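Local coordinates for protein enoyl-CoA hydratase (PDB 3LKE) that probably catalyses the addition of water across the double bond of enoyl-CoA thioesters, as crotonase-fold enoyl-CoA hydratases do, at residues 105-110 against 195-200. Sequence-based numbering, arbitrary orientation.
Sequences VALING and ERVKNY
Tyr200 and Val105 meet where helix 190-205 lies against the strand that carries 105-108. The CB of the tyrosine leaves the helix pointing toward the strand. With CG anti to the backbone N (chi1 178°), the side chain slides past Val105, the two running in opposite directions. CD2 comes within 4.2 Å of Val105 CG2, and CE2 makes the closest approach, 3.4 Å from the same methyl. Beyond it CZ and then OH stay near, with OH 4.1 Å from Val105 CG2; a single methyl thus meets four atoms of the tyrosine, lying obliquely to its ring. A long, flat tyrosine can span the distance from helix to strand, and a beta-branched valine can offer this methyl while keeping the extended backbone that the sheet requires. About one turn earlier on the helix, Val197 reaches tip to tip with Leu107: its CG2 sits 3.8 Å from Leu107 CD2 and 3.9 Å from Leu107 CD1, facing both methyls of the leucine fork almost equally. Here a helix packs on the parallel part of the central sheet of the crotonase fold, where strand 103-108 runs between 51-56 and 125-129. Alternation along the strand explains why Val105 and Leu107 both turn to the helix whereas Ala106 does not. The tyrosine side chain also touches Arg125 on strand 125-129 and packs on Leu167 of a second subunit. Replacing Tyr200 by alanine removes the ring, which is likely to leave Val105 CG2 without its aromatic neighbour and open a gap beside that subunit. The short Val197 is consistent with its CA lying 9.0 Å from Leu107 CA.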
ATOM      1  N   VAL A 105      17.005  13.403   3.422  1.00 24.55           N
ATOM      2  CA  VAL A 105      16.805  13.728   2.021  1.00 22.14           C
ATOM      3  C   VAL A 105      18.011  13.268   1.206  1.00 23.49           C
ATOM      4  O   VAL A 105      19.148  13.537   1.589  1.00 24.78           O
ATOM      5  CB  VAL A 105      16.648  15.254   1.837  1.00 27.30           C
ATOM      6  CG1 VAL A 105      16.404  15.603   0.372  1.00 27.92           C
ATOM      7  CG2 VAL A 105      15.529  15.778   2.722  1.00 28.76           C
ATOM      8  N   ALA A 106      17.761  12.592   0.086  1.00 21.33           N
ATOM      9  CA  ALA A 106      18.830  12.215  -0.835  1.00 22.47           C
ATOM     10  C   ALA A 106      18.760  13.061  -2.095  1.00 22.29           C
ATOM     11  O   ALA A 106      17.697  13.238  -2.682  1.00 22.00           O
ATOM     12  CB  ALA A 106      18.744  10.722  -1.175  1.00 25.11           C
ATOM     13  N   LEU A 107      19.900  13.617  -2.497  1.00 23.98           N
ATOM     14  CA  LEU A 107      19.938  14.435  -3.703  1.00 21.78           C
ATOM     15  C   LEU A 107      20.636  13.634  -4.788  1.00 21.33           C
ATOM     16  O   LEU A 107      21.849  13.418  -4.704  1.00 24.84           O
ATOM     17  CB  LEU A 107      20.691  15.747  -3.437  1.00 21.63           C
ATOM     18  CG  LEU A 107      20.191  16.528  -2.221  1.00 21.80           C
ATOM     19  CD1 LEU A 107      21.006  17.811  -2.015  1.00 25.50           C
ATOM     20  CD2 LEU A 107      18.721  16.859  -2.416  1.00 25.69           C
ATOM     21  N   ILE A 108      19.869  13.181  -5.778  1.00 22.74           N
ATOM     22  CA  ILE A 108      20.408  12.336  -6.835  1.00 26.52           C
ATOM     23  C   ILE A 108      20.774  13.199  -8.031  1.00 21.53           C
ATOM     24  O   ILE A 108      19.907  13.567  -8.816  1.00 23.96           O
ATOM     25  CB  ILE A 108      19.395  11.273  -7.308  1.00 28.65           C
ATOM     26  CG1 ILE A 108      18.717  10.579  -6.116  1.00 27.79           C
ATOM     27  CG2 ILE A 108      20.076  10.268  -8.225  1.00 25.98           C
ATOM     28  CD1 ILE A 108      19.695   9.863  -5.179  1.00 27.42           C
ATOM     29  N   ASN A 109      22.061  13.502  -8.162  1.00 27.16           N
ATOM     30  CA  ASN A 109      22.514  14.458  -9.173  1.00 30.82           C
ATOM     31  C   ASN A 109      22.804  13.823 -10.528  1.00 31.06           C
ATOM     32  O   ASN A 109      22.463  14.378 -11.562  1.00 34.90           O
ATOM     33  CB  ASN A 109      23.729  15.235  -8.678  1.00 28.64           C
ATOM     34  CG  ASN A 109      24.916  14.334  -8.383  1.00 30.77           C
ATOM     35  OD1 ASN A 109      24.780  13.321  -7.710  1.00 28.45           O
ATOM     36  ND2 ASN A 109      26.083  14.706  -8.879  1.00 32.65           N
ATOM     37  N   GLY A 110      23.435  12.656 -10.512  1.00 30.18           N
ATOM     38  CA  GLY A 110      23.760  11.940 -11.734  1.00 29.80           C
ATOM     39  C   GLY A 110      23.277  10.507 -11.619  1.00 29.53           C
ATOM     40  O   GLY A 110      22.323  10.228 -10.886  1.00 29.46           O
ATOM     41  N   GLU A 195      18.661  25.965  -4.540  1.00 30.01           N
ATOM     42  CA  GLU A 195      17.622  26.851  -4.010  1.00 32.20           C
ATOM     43  C   GLU A 195      16.472  26.060  -3.386  1.00 32.61           C
ATOM     44  O   GLU A 195      15.991  26.408  -2.309  1.00 31.99           O
ATOM     45  CB  GLU A 195      17.079  27.765  -5.107  1.00 33.59           C
ATOM     46  CG  GLU A 195      15.902  28.648  -4.674  1.00 38.44           C
ATOM     47  CD  GLU A 195      16.311  29.756  -3.701  1.00 41.07           C
ATOM     48  OE1 GLU A 195      15.408  30.404  -3.120  1.00 46.48           O
ATOM     49  OE2 GLU A 195      17.527  29.982  -3.520  1.00 37.73           O
ATOM     50  N   ARG A 196      16.044  25.002  -4.072  1.00 32.20           N
ATOM     51  CA  ARG A 196      14.954  24.138  -3.596  1.00 28.12           C
ATOM     52  C   ARG A 196      15.275  23.541  -2.226  1.00 30.70           C
ATOM     53  O   ARG A 196      14.447  23.549  -1.309  1.00 31.34           O
ATOM     54  CB  ARG A 196      14.694  23.020  -4.611  1.00 29.10           C
ATOM     55  CG  ARG A 196      13.668  21.969  -4.164  1.00 28.82           C
ATOM     56  CD  ARG A 196      12.354  22.595  -3.746  1.00 30.02           C
ATOM     57  NE  ARG A 196      11.403  21.555  -3.340  1.00 33.45           N
ATOM     58  CZ  ARG A 196      10.690  21.589  -2.218  1.00 35.60           C
ATOM     59  NH1 ARG A 196      10.798  22.622  -1.387  1.00 33.26           N
ATOM     60  NH2 ARG A 196       9.863  20.584  -1.932  1.00 31.34           N
ATOM     61  N   VAL A 197      16.486  23.012  -2.102  1.00 27.71           N
ATOM     62  CA  VAL A 197      16.964  22.444  -0.845  1.00 30.81           C
ATOM     63  C   VAL A 197      17.009  23.477   0.278  1.00 32.11           C
ATOM     64  O   VAL A 197      16.632  23.200   1.415  1.00 30.51           O
ATOM     65  CB  VAL A 197      18.347  21.799  -1.024  1.00 28.86           C
ATOM     66  CG1 VAL A 197      18.889  21.327   0.303  1.00 26.95           C
ATOM     67  CG2 VAL A 197      18.255  20.627  -2.009  1.00 31.78           C
ATOM     68  N   LYS A 198      17.484  24.673  -0.049  1.00 30.17           N
ATOM     69  CA  LYS A 198      17.470  25.781   0.895  1.00 32.22           C
ATOM     70  C   LYS A 198      16.066  25.985   1.461  1.00 30.78           C
ATOM     71  O   LYS A 198      15.869  26.039   2.674  1.00 32.88           O
ATOM     72  CB  LYS A 198      17.945  27.049   0.181  1.00 33.72           C
ATOM     73  CG  LYS A 198      17.704  28.356   0.919  1.00 39.27           C
ATOM     74  CD  LYS A 198      18.109  29.527   0.028  1.00 39.26           C
ATOM     75  CE  LYS A 198      17.767  30.872   0.653  1.00 48.20           C
ATOM     76  NZ  LYS A 198      18.549  31.119   1.892  1.00 48.76           N
ATOM     77  N   ASN A 199      15.095  26.083   0.567  1.00 30.82           N
ATOM     78  CA  ASN A 199      13.711  26.331   0.954  1.00 32.59           C
ATOM     79  C   ASN A 199      13.121  25.154   1.725  1.00 33.57           C
ATOM     80  O   ASN A 199      12.395  25.339   2.703  1.00 33.31           O
ATOM     81  CB  ASN A 199      12.867  26.646  -0.278  1.00 34.14           C
ATOM     82  CG  ASN A 199      13.286  27.941  -0.948  1.00 38.51           C
ATOM     83  OD1 ASN A 199      13.716  28.876  -0.284  1.00 36.78           O
ATOM     84  ND2 ASN A 199      13.151  28.000  -2.265  1.00 40.69           N
ATOM     85  N   TYR A 200      13.450  23.943   1.296  1.00 30.53           N
ATOM     86  CA  TYR A 200      12.910  22.756   1.945  1.00 31.38           C
ATOM     87  C   TYR A 200      13.429  22.658   3.376  1.00 30.73           C
ATOM     88  O   TYR A 200      12.672  22.386   4.305  1.00 32.48           O
ATOM     89  CB  TYR A 200      13.270  21.506   1.135  1.00 29.01           C
ATOM     90  CG  TYR A 200      12.801  20.187   1.728  1.00 27.95           C
ATOM     91  CD1 TYR A 200      11.568  19.648   1.383  1.00 31.97           C
ATOM     92  CD2 TYR A 200      13.611  19.471   2.600  1.00 28.98           C
ATOM     93  CE1 TYR A 200      11.139  18.425   1.921  1.00 26.12           C
ATOM     94  CE2 TYR A 200      13.192  18.251   3.137  1.00 30.49           C
ATOM     95  CZ  TYR A 200      11.967  17.742   2.790  1.00 27.38           C
ATOM     96  OH  TYR A 200      11.577  16.530   3.338  1.00 26.78           O
TER